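Local atomic coordinates of 6'''-hydroxyparomomycin C oxidase (Microbacterium trichothecenolyticum, PDB entry 7DVE), a protein that oxidises the C3 hydroxyl of the sugar in C-glycosides such as isoorientin and mangiferin, using a bound FAD and passing the electrons to oxygen. Residues A131-N136 against P340-V345; P135-R140 against A191-Q196; L371-D376 against D413-E418. All blocks are in the same frame, centred on the assembly; numbering follows the deposited sequence.

Contact 1 (A131-N136 against P340-V345); sequences ACPRPN and PFHGQV. With FAD (flavin-adenine dinucleotide), chain C.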
loop_
_atom_site.group_PDB
_atom_site.type_symbol
_atom_site.label_atom_id
_atom_site.label_comp_id
_atom_site.label_asym_id
_atom_site.label_seq_id
_atom_site.Cartn_x
_atom_site.Cartn_y
_atom_site.Cartn_z
ATOM N N ALA A 131 -8.599 1.466 2.424
ATOM C CA ALA A 131 -8.916 2.883 2.594
ATOM C C ALA A 131 -8.071 3.758 1.652
ATOM O O ALA A 131 -6.837 3.627 1.608
ATOM C CB ALA A 131 -8.723 3.305 4.045
ATOM N N CYS A 132 -8.731 4.663 0.904
ATOM C CA CYS A 132 -8.076 5.414 -0.171
ATOM C C CYS A 132 -8.328 6.920 -0.113
ATOM O O CYS A 132 -8.862 7.501 -1.060
ATOM C CB CYS A 132 -8.519 4.883 -1.530
ATOM S SG CYS A 132 -7.910 3.249 -1.954
ATOM N N PRO A 133 -7.883 7.603 0.938
ATOM C CA PRO A 133 -7.994 9.067 0.950
ATOM C C PRO A 133 -7.020 9.724 -0.019
ATOM O O PRO A 133 -6.022 9.137 -0.454
ATOM C CB PRO A 133 -7.659 9.442 2.394
ATOM C CG PRO A 133 -6.739 8.367 2.850
ATOM C CD PRO A 133 -7.116 7.095 2.089
ATOM N N ARG A 134 -7.334 10.994 -0.360
ATOM C CA ARG A 134 -6.442 11.858 -1.111
ATOM C C ARG A 134 -5.530 12.600 -0.143
ATOM O O ARG A 134 -5.938 12.900 0.982
ATOM C CB ARG A 134 -7.243 12.862 -1.937
ATOM C CG ARG A 134 -7.922 12.250 -3.160
ATOM C CD ARG A 134 -8.663 13.298 -3.962
ATOM N NE ARG A 134 -9.324 12.711 -5.122
ATOM C CZ ARG A 134 -9.328 13.257 -6.329
ATOM N NH1 ARG A 134 -8.722 14.412 -6.568
ATOM N NH2 ARG A 134 -9.946 12.625 -7.328
ATOM N N PRO A 135 -4.289 12.881 -0.531
ATOM C CA PRO A 135 -3.431 13.712 0.317
ATOM C C PRO A 135 -3.971 15.133 0.384
ATOM O O PRO A 135 -4.581 15.634 -0.564
ATOM C CB PRO A 135 -2.075 13.665 -0.393
ATOM C CG PRO A 135 -2.417 13.394 -1.836
ATOM C CD PRO A 135 -3.629 12.508 -1.796
ATOM N N ASN A 136 -3.737 15.781 1.524
ATOM C CA ASN A 136 -4.172 17.150 1.767
ATOM C C ASN A 136 -2.985 18.012 2.205
ATOM O O ASN A 136 -2.010 17.511 2.769
ATOM C CB ASN A 136 -5.285 17.167 2.822
ATOM C CG ASN A 136 -6.010 18.504 2.896
ATOM O OD1 ASN A 136 -5.990 19.305 1.946
ATOM N ND2 ASN A 136 -6.691 18.738 4.017
ATOM N N PRO A 340 -2.167 17.624 12.125
ATOM C CA PRO A 340 -1.482 16.781 11.129
ATOM C C PRO A 340 -1.542 15.280 11.417
ATOM O O PRO A 340 -0.518 14.596 11.500
ATOM C CB PRO A 340 -0.051 17.339 11.162
ATOM C CG PRO A 340 0.129 17.841 12.539
ATOM C CD PRO A 340 -1.219 18.317 13.016
ATOM N N PHE A 341 -2.764 14.738 11.488
ATOM C CA PHE A 341 -2.987 13.304 11.618
ATOM C C PHE A 341 -4.062 12.848 10.645
ATOM O O PHE A 341 -5.089 13.512 10.472
ATOM C CB PHE A 341 -3.397 12.924 13.054
ATOM C CG PHE A 341 -2.849 13.848 14.079
ATOM C CD1 PHE A 341 -1.532 13.751 14.472
ATOM C CD2 PHE A 341 -3.632 14.868 14.599
ATOM C CE1 PHE A 341 -0.998 14.654 15.398
ATOM C CE2 PHE A 341 -3.112 15.774 15.519
ATOM C CZ PHE A 341 -1.794 15.668 15.923
ATOM N N HIS A 342 -3.834 11.706 10.016
ATOM C CA HIS A 342 -4.896 11.052 9.264
ATOM C C HIS A 342 -5.660 10.147 10.227
ATOM O O HIS A 342 -5.053 9.311 10.905
ATOM C CB HIS A 342 -4.326 10.256 8.097
ATOM C CG HIS A 342 -5.244 9.197 7.587
ATOM N ND1 HIS A 342 -6.270 9.466 6.706
ATOM C CD2 HIS A 342 -5.313 7.868 7.856
ATOM C CE1 HIS A 342 -6.915 8.347 6.433
ATOM N NE2 HIS A 342 -6.349 7.361 7.113
ATOM N N GLY A 343 -6.977 10.321 10.310
ATOM C CA GLY A 343 -7.805 9.556 11.225
ATOM C C GLY A 343 -8.791 8.686 10.469
ATOM O O GLY A 343 -9.380 9.113 9.476
ATOM N N GLN A 344 -8.979 7.473 10.950
ATOM C CA GLN A 344 -10.058 6.677 10.417
ATOM C C GLN A 344 -10.732 5.959 11.569
ATOM O O GLN A 344 -10.070 5.525 12.519
ATOM C CB GLN A 344 -9.579 5.684 9.349
ATOM C CG GLN A 344 -8.436 4.800 9.760
ATOM C CD GLN A 344 -7.719 4.195 8.561
ATOM O OE1 GLN A 344 -7.347 4.895 7.597
ATOM N NE2 GLN A 344 -7.520 2.886 8.615
ATOM N N VAL A 345 -12.061 5.892 11.478
ATOM C CA VAL A 345 -12.918 5.157 12.395
ATOM C C VAL A 345 -13.552 4.017 11.615
ATOM O O VAL A 345 -14.062 4.231 10.511
ATOM C CB VAL A 345 -13.990 6.076 13.004
ATOM C CG1 VAL A 345 -14.716 5.351 14.117
ATOM C CG2 VAL A 345 -13.360 7.340 13.498
HETATM P PA FAD C . 2.952 -4.549 -2.688
HETATM O O1A FAD C . 3.834 -5.043 -1.602
HETATM O O2A FAD C . 1.502 -4.404 -2.423
HETATM O O5B FAD C . 3.250 -5.585 -3.888
HETATM C C5B FAD C . 4.600 -5.783 -4.317
HETATM C C4B FAD C . 4.753 -7.160 -4.909
HETATM O O4B FAD C . 6.132 -7.231 -5.377
HETATM C C3B FAD C . 4.628 -8.249 -3.823
HETATM O O3B FAD C . 3.657 -9.217 -4.267
HETATM C C2B FAD C . 6.040 -8.852 -3.831
HETATM O O2B FAD C . 6.018 -10.265 -3.614
HETATM C C1B FAD C . 6.506 -8.595 -5.250
HETATM N N9A FAD C . 8.008 -8.685 -5.348
HETATM C C8A FAD C . 8.811 -8.001 -4.517
HETATM N N7A FAD C . 10.081 -8.264 -4.842
HETATM C C5A FAD C . 10.079 -9.117 -5.869
HETATM C C6A FAD C . 11.085 -9.666 -6.563
HETATM N N6A FAD C . 12.317 -9.334 -6.178
HETATM N N1A FAD C . 10.876 -10.505 -7.596
HETATM C C2A FAD C . 9.555 -10.803 -7.940
HETATM N N3A FAD C . 8.513 -10.205 -7.207
HETATM C C4A FAD C . 8.796 -9.376 -6.188
HETATM N N1 FAD C . -2.971 0.737 2.281
HETATM C C2 FAD C . -3.841 1.792 2.069
HETATM O O2 FAD C . -3.520 2.645 1.250
HETATM N N3 FAD C . -5.043 1.874 2.790
HETATM C C4 FAD C . -5.392 0.850 3.700
HETATM O O4 FAD C . -6.463 0.921 4.311
HETATM C C4X FAD C . -4.505 -0.202 3.900
HETATM N N5 FAD C . -4.748 -1.188 4.799
HETATM C C5X FAD C . -3.918 -2.269 4.859
HETATM C C6 FAD C . -4.225 -3.370 5.681
HETATM C C7 FAD C . -3.428 -4.508 5.719
HETATM C C7M FAD C . -3.800 -5.707 6.629
HETATM C C8 FAD C . -2.281 -4.563 4.925
HETATM C C8M FAD C . -1.387 -5.816 4.960
HETATM C C9 FAD C . -1.960 -3.469 4.108
HETATM C C9A FAD C . -2.766 -2.316 4.073
HETATM N N10 FAD C . -2.451 -1.252 3.301
HETATM C C10 FAD C . -3.309 -0.238 3.176
HETATM C "C1'" FAD C . -1.176 -1.157 2.534
HETATM C "C2'" FAD C . -1.270 -1.560 1.057
HETATM O "O2'" FAD C . -1.535 -2.971 0.987
HETATM C "C3'" FAD C . 0.044 -1.171 0.300
HETATM O "O3'" FAD C . 0.242 0.248 0.364
HETATM C "C4'" FAD C . -0.045 -1.522 -1.186
HETATM O "O4'" FAD C . -0.302 -2.911 -1.332
HETATM C "C5'" FAD C . 1.291 -1.182 -1.902
HETATM O "O5'" FAD C . 1.290 -1.711 -3.243
HETATM P P FAD C . 2.636 -2.053 -4.074
HETATM O O1P FAD C . 2.346 -2.807 -5.324
HETATM O O2P FAD C . 3.375 -0.775 -4.153
HETATM O O3P FAD C . 3.495 -3.138 -3.233
#
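Pro133 and His342 meet by van der Waals contact, the pyrrolidine ring of one crossing the imidazole of the other at about a right angle. CG of the proline does the touching, 3.6 Å from CE1 of His342, and it comes in obliquely. The second touch is looser, a methyl against an amide oxygen: CB of Ala131 lies 4.1 Å from OE1 of Gln344. No hydrogen bond joins the two segments directly, and both touching pairs are buried.

The polar order lies within each segment. On the strand, His342 NE2 donates to Gln344 OE1 at 2.7 Å, the acceptor lying in the imidazole plane at the ring edge. His342 has CG anti to its backbone N (chi1 159°), which carries the ring past Gly343 to the amide of Gln344, two residues on and on the same strand face. The same OE1 also accepts from Asn488, so two donors fix the rotation of the Gln344 amide. A leucine at His342 would probably leave the Gln344 carbonyl with one donor fewer, its amide freer to turn, and Pro133 CG without the imidazole CE1 it touches.

Within the contact, the cofactor is met by Ala131, whose backbone grips the pyrimidine edge of the flavin twice: Ala131 N donates to FAD O4 at 2.9 Å, and FAD N3 donates to Ala131 O at 2.8 Å. CB of Ala131 also touches FAD O4.

The contact lays the loop that follows strand 116-117 over strand 341-347 of the antiparallel sheet in this GMC oxidoreductase. Strands 330-333 and 366-373 flank that strand, Met198 of strand 196-204 touches Ala131, His342 and Gln344, and the imidazole also meets the rings of Trp332 and Phe372.

Contact 2 (P135-R140 against A191-Q196); sequences PNDSER and ADERVQ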
loop_
_atom_site.group_PDB
_atom_site.type_symbol
_atom_site.label_atom_id
_atom_site.label_comp_id
_atom_site.label_asym_id
_atom_site.label_seq_id
_atom_site.Cartn_x
_atom_site.Cartn_y
_atom_site.Cartn_z
ATOM N N PRO A 135 -4.289 12.881 -0.531
ATOM C CA PRO A 135 -3.431 13.712 0.317
ATOM C C PRO A 135 -3.971 15.133 0.384
ATOM O O PRO A 135 -4.581 15.634 -0.564
ATOM C CB PRO A 135 -2.075 13.665 -0.393
ATOM C CG PRO A 135 -2.417 13.394 -1.836
ATOM C CD PRO A 135 -3.629 12.508 -1.796
ATOM N N ASN A 136 -3.737 15.781 1.524
ATOM C CA ASN A 136 -4.172 17.150 1.767
ATOM C C ASN A 136 -2.985 18.012 2.205
ATOM O O ASN A 136 -2.010 17.511 2.769
ATOM C CB ASN A 136 -5.285 17.167 2.822
ATOM C CG ASN A 136 -6.010 18.504 2.896
ATOM O OD1 ASN A 136 -5.990 19.305 1.946
ATOM N ND2 ASN A 136 -6.691 18.738 4.017
ATOM N N ASP A 137 -3.068 19.308 1.936
ATOM C CA ASP A 137 -2.105 20.316 2.441
ATOM C C ASP A 137 -0.671 19.844 2.158
ATOM O O ASP A 137 -0.377 19.433 1.027
ATOM C CB ASP A 137 -2.435 20.597 3.912
ATOM C CG ASP A 137 -3.685 21.475 4.088
ATOM O OD1 ASP A 137 -4.330 21.846 3.073
ATOM O OD2 ASP A 137 -4.016 21.804 5.253
ATOM N N SER A 138 0.237 19.850 3.142
ATOM C CA SER A 138 1.654 19.552 2.914
ATOM C C SER A 138 1.927 18.106 2.498
ATOM O O SER A 138 3.009 17.843 1.971
ATOM C CB SER A 138 2.489 19.893 4.167
ATOM O OG SER A 138 2.159 19.013 5.255
ATOM N N GLU A 139 0.994 17.170 2.680
ATOM C CA GLU A 139 1.222 15.849 2.092
ATOM C C GLU A 139 1.240 15.850 0.567
ATOM O O GLU A 139 1.631 14.832 -0.018
ATOM C CB GLU A 139 0.159 14.825 2.504
ATOM C CG GLU A 139 -0.466 14.996 3.860
ATOM C CD GLU A 139 -1.596 13.997 4.068
ATOM O OE1 GLU A 139 -2.714 14.250 3.571
ATOM O OE2 GLU A 139 -1.371 12.948 4.696
ATOM N N ARG A 140 0.773 16.910 -0.085
ATOM C CA ARG A 140 0.578 16.887 -1.526
ATOM C C ARG A 140 1.872 17.224 -2.239
ATOM O O ARG A 140 2.606 18.131 -1.829
ATOM C CB ARG A 140 -0.522 17.870 -1.937
ATOM C CG ARG A 140 -1.900 17.476 -1.392
ATOM C CD ARG A 140 -2.990 18.454 -1.793
ATOM N NE ARG A 140 -3.235 18.498 -3.228
ATOM C CZ ARG A 140 -4.198 17.836 -3.863
ATOM N NH1 ARG A 140 -4.949 16.943 -3.243
ATOM N NH2 ARG A 140 -4.421 18.088 -5.154
ATOM N N ALA A 191 -14.770 21.772 3.167
ATOM C CA ALA A 191 -15.265 20.486 2.679
ATOM C C ALA A 191 -14.162 19.432 2.620
ATOM O O ALA A 191 -14.331 18.316 3.123
ATOM C CB ALA A 191 -15.909 20.662 1.304
ATOM N N ASP A 192 -13.025 19.761 2.000
ATOM C CA ASP A 192 -11.928 18.801 1.896
ATOM C C ASP A 192 -11.428 18.330 3.252
ATOM O O ASP A 192 -10.651 17.364 3.315
ATOM C CB ASP A 192 -10.760 19.419 1.113
ATOM C CG ASP A 192 -10.995 19.406 -0.390
ATOM O OD1 ASP A 192 -11.076 18.301 -0.972
ATOM O OD2 ASP A 192 -11.107 20.506 -0.990
ATOM N N GLU A 193 -11.838 18.987 4.334
ATOM C CA GLU A 193 -11.296 18.706 5.650
ATOM C C GLU A 193 -12.312 18.217 6.672
ATOM O O GLU A 193 -11.900 17.754 7.741
ATOM C CB GLU A 193 -10.578 19.949 6.195
ATOM C CG GLU A 193 -9.777 20.646 5.116
ATOM C CD GLU A 193 -9.051 21.870 5.613
ATOM O OE1 GLU A 193 -9.655 22.632 6.407
ATOM O OE2 GLU A 193 -7.878 22.063 5.199
ATOM N N ARG A 194 -13.607 18.281 6.386
ATOM C CA ARG A 194 -14.557 17.888 7.408
ATOM C C ARG A 194 -14.698 16.368 7.462
ATOM O O ARG A 194 -14.257 15.634 6.576
ATOM C CB ARG A 194 -15.906 18.566 7.183
ATOM C CG ARG A 194 -15.960 19.968 7.781
ATOM C CD ARG A 194 -17.268 20.677 7.499
ATOM N NE ARG A 194 -17.521 20.844 6.073
ATOM C CZ ARG A 194 -17.602 22.015 5.461
ATOM N NH1 ARG A 194 -17.439 23.154 6.119
ATOM N NH2 ARG A 194 -17.845 22.046 4.155
ATOM N N VAL A 195 -15.276 15.897 8.566
ATOM C CA VAL A 195 -15.555 14.482 8.725
ATOM C C VAL A 195 -16.464 14.006 7.593
ATOM O O VAL A 195 -17.420 14.689 7.214
ATOM C CB VAL A 195 -16.173 14.248 10.110
ATOM C CG1 VAL A 195 -16.484 12.783 10.301
ATOM C CG2 VAL A 195 -15.206 14.721 11.192
ATOM N N GLN A 196 -16.137 12.857 7.010
ATOM C CA GLN A 196 -16.811 12.396 5.800
ATOM C C GLN A 196 -16.608 10.892 5.680
ATOM O O GLN A 196 -15.888 10.283 6.481
ATOM C CB GLN A 196 -16.285 13.132 4.558
ATOM C CG GLN A 196 -14.739 13.171 4.427
ATOM C CD GLN A 196 -14.301 14.040 3.266
ATOM O OE1 GLN A 196 -14.451 13.655 2.102
ATOM N NE2 GLN A 196 -13.799 15.235 3.568
#
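Asn136 and Glu193 cross at about a right angle, with the amide plane turned 68° from the carboxylate plane. ND2 is the atom of Asn136 that makes the approach, lying 3.7 Å from OE2 and 3.8 Å from CG of Glu193, a loose meeting. Its hydrogen bond is made elsewhere, to the backbone O of Phe335. CG of Asn136 stands anti to the backbone N (chi1 -167°), which sends the amide out from the loop toward 191-196.

Asp137 comes to the same carboxylate from another direction, again roughly perpendicular, the two carboxylate planes 74° apart. Its OD2 is 3.9 Å from OE2 of Glu193, two like charges close together at a partly exposed site. The backbone N of Asp337 donates to OD2 of Asp137, which probably eases the repulsion, and the nearby amide of Asn136 is likely to do the same for Glu193. Beyond CG the Glu193 chain runs extended, bringing OE2 to both neighbours. Asp192 adds only a marginal touch through its backbone O.

Behind Asn136 the loop is held from within. Asn136 N donates to OE1 of Glu139 at 2.8 Å, on the anti side of that carboxylate, while Glu139 OE2 accepts from the backbone N of Ala486 and Cys487. Arg140 NH1 donates to the O of Pro135 at 3.0 Å, the carbonyl oxygen lying at the edge of the guanidinium plane.

This is surface packing away from the annotated sites. It sets the loop between strand 116-117 and helix 142-145 beside the loop that leads from helix 176-183 into strand 196-204. On the first side Pro135 and Arg140 rest on helix 149-161; on the other, Val195 and Gln196 pack against strand 330-333.

Contact 3 (L371-D376 against D413-E418); sequences LFCAKD and DRAKAE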
loop_
_atom_site.group_PDB
_atom_site.type_symbol
_atom_site.label_atom_id
_atom_site.label_comp_id
_atom_site.label_asym_id
_atom_site.label_seq_id
_atom_site.Cartn_x
_atom_site.Cartn_y
_atom_site.Cartn_z
ATOM N N LEU A 371 -5.235 6.743 14.333
ATOM C CA LEU A 371 -4.607 7.976 13.901
ATOM C C LEU A 371 -3.182 7.696 13.438
ATOM O O LEU A 371 -2.469 6.885 14.029
ATOM C CB LEU A 371 -4.604 9.034 15.013
ATOM C CG LEU A 371 -5.589 10.215 14.849
ATOM C CD1 LEU A 371 -7.055 9.764 14.906
ATOM C CD2 LEU A 371 -5.285 11.338 15.861
ATOM N N PHE A 372 -2.778 8.377 12.374
ATOM C CA PHE A 372 -1.489 8.183 11.734
ATOM C C PHE A 372 -0.778 9.514 11.665
ATOM O O PHE A 372 -1.374 10.520 11.262
ATOM C CB PHE A 372 -1.629 7.635 10.307
ATOM C CG PHE A 372 -2.273 6.279 10.234
ATOM C CD1 PHE A 372 -3.652 6.131 10.436
ATOM C CD2 PHE A 372 -1.514 5.150 9.946
ATOM C CE1 PHE A 372 -4.270 4.871 10.374
ATOM C CE2 PHE A 372 -2.132 3.894 9.862
ATOM C CZ PHE A 372 -3.521 3.759 10.079
ATOM N N CYS A 373 0.501 9.500 12.043
ATOM C CA CYS A 373 1.363 10.669 12.045
ATOM C C CYS A 373 2.204 10.745 10.778
ATOM O O CYS A 373 2.536 9.721 10.169
ATOM C CB CYS A 373 2.293 10.636 13.252
ATOM S SG CYS A 373 1.408 10.738 14.777
ATOM N N ALA A 374 2.546 11.977 10.395
ATOM C CA ALA A 374 3.564 12.221 9.385
ATOM C C ALA A 374 4.952 12.166 10.027
ATOM O O ALA A 374 5.140 12.604 11.163
ATOM C CB ALA A 374 3.347 13.584 8.732
ATOM N N LYS A 375 5.917 11.610 9.299
ATOM C CA LYS A 375 7.265 11.453 9.817
ATOM C C LYS A 375 8.080 12.724 9.589
ATOM O O LYS A 375 7.930 13.402 8.568
ATOM C CB LYS A 375 7.961 10.271 9.140
ATOM C CG LYS A 375 9.346 9.918 9.736
ATOM C CD LYS A 375 9.323 9.600 11.233
ATOM C CE LYS A 375 10.703 9.091 11.739
ATOM N NZ LYS A 375 11.810 10.126 11.731
ATOM N N ASP A 376 8.908 13.066 10.570
ATOM C CA ASP A 376 9.995 14.014 10.367
ATOM C C ASP A 376 11.044 13.335 9.496
ATOM O O ASP A 376 11.798 12.479 9.974
ATOM C CB ASP A 376 10.575 14.423 11.718
ATOM C CG ASP A 376 11.752 15.390 11.597
ATOM O OD1 ASP A 376 12.291 15.569 10.488
ATOM O OD2 ASP A 376 12.129 15.981 12.626
ATOM N N ASP A 413 2.430 12.518 20.651
ATOM C CA ASP A 413 1.674 12.900 21.843
ATOM C C ASP A 413 0.394 13.642 21.475
ATOM O O ASP A 413 -0.683 13.381 22.042
ATOM C CB ASP A 413 2.564 13.742 22.756
ATOM C CG ASP A 413 3.630 12.898 23.467
ATOM O OD1 ASP A 413 3.590 11.655 23.349
ATOM O OD2 ASP A 413 4.520 13.469 24.136
ATOM N N ARG A 414 0.492 14.564 20.512
ATOM C CA ARG A 414 -0.713 15.196 19.983
ATOM C C ARG A 414 -1.710 14.152 19.488
ATOM O O ARG A 414 -2.898 14.186 19.838
ATOM C CB ARG A 414 -0.344 16.182 18.863
ATOM C CG ARG A 414 0.326 17.461 19.346
ATOM C CD ARG A 414 0.513 18.491 18.212
ATOM N NE ARG A 414 -0.748 19.043 17.727
ATOM C CZ ARG A 414 -0.881 19.761 16.618
ATOM N NH1 ARG A 414 0.151 20.017 15.827
ATOM N NH2 ARG A 414 -2.079 20.241 16.294
ATOM N N ALA A 415 -1.250 13.217 18.665
ATOM C CA ALA A 415 -2.164 12.214 18.127
ATOM C C ALA A 415 -2.858 11.429 19.245
ATOM O O ALA A 415 -4.041 11.096 19.136
ATOM C CB ALA A 415 -1.410 11.282 17.179
ATOM N N LYS A 416 -2.148 11.145 20.340
ATOM C CA LYS A 416 -2.773 10.415 21.450
ATOM C C LYS A 416 -3.932 11.207 22.075
ATOM O O LYS A 416 -5.049 10.675 22.271
ATOM C CB LYS A 416 -1.713 10.069 22.487
ATOM C CG LYS A 416 -0.656 9.142 21.907
ATOM C CD LYS A 416 0.538 9.052 22.825
ATOM C CE LYS A 416 0.128 8.387 24.116
ATOM N NZ LYS A 416 1.321 7.979 24.845
ATOM N N ALA A 417 -3.699 12.497 22.351
ATOM C CA ALA A 417 -4.787 13.304 22.907
ATOM C C ALA A 417 -5.952 13.436 21.920
ATOM O O ALA A 417 -7.129 13.370 22.317
ATOM C CB ALA A 417 -4.268 14.678 23.330
ATOM N N GLU A 418 -5.656 13.570 20.626
ATOM C CA GLU A 418 -6.760 13.727 19.673
ATOM C C GLU A 418 -7.548 12.434 19.489
ATOM O O GLU A 418 -8.770 12.480 19.286
ATOM C CB GLU A 418 -6.272 14.239 18.313
ATOM C CG GLU A 418 -7.408 14.328 17.226
ATOM C CD GLU A 418 -8.461 15.422 17.497
ATOM O OE1 GLU A 418 -8.395 16.079 18.558
ATOM O OE2 GLU A 418 -9.367 15.629 16.643
#
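Leu371 and Cys373 meet Ala415 in a helix-on-sheet packing in which helix 406-424 lies along strand 366-373 of the antiparallel sheet. The local strand and helix axes run nearly antiparallel, at 165°, and approach to 8.8 Å. The small Ala415 is consistent with the close approach of the backbones here, its CA being 6.5 Å from CA of Leu371.

The tight part gathers round this methyl. SG of Cys373 touches CB of Ala415 at 3.7 Å, put there by a chi1 of -64° that sets the sulfur beside the backbone N. From two residues earlier, on the same strand face, CD2 of Leu371 comes to 4.1 Å from that CB. Phe372, between them, points to the opposite face, where its ring meets that of His444, the probable proton acceptor. Ile301 and Phe341 from the flanking strands also pack on Ala415.

Towards Glu418 the contact changes character. CB and CG of Glu418 rest against Leu371 CD2, but the chain bends at chi2 (69°) and carries the carboxylate away from the strand to a salt bridge with Arg421 on the same helix. Asp413 and Ala417 point away and are exposed. On the tight side, by contrast, the same leucine methyl also meets the helix backbone, CD2 of Leu371 lying 3.5 Å from O of Ala415.

Contacts 1 and 3 are buried, whereas contact 2 lies at the surface. Contacts 1 and 2 begin from one continuous loop and share Pro135 and Asn136, so this loop runs from the flavin outward to a charged, loosely packed edge. Contacts 1 and 3 use neighbouring strands of the antiparallel sheet, 341-347 and 366-373, joined where His342 O lies 2.9 Å from Phe372 N, a probable hydrogen bond; Phe341 also packs on Arg414. The chemistry follows the place: ring packing and polar cofactor bonds in contact 1, carboxylates and an amide in contact 2, mainly apolar side-chain packing in contact 3.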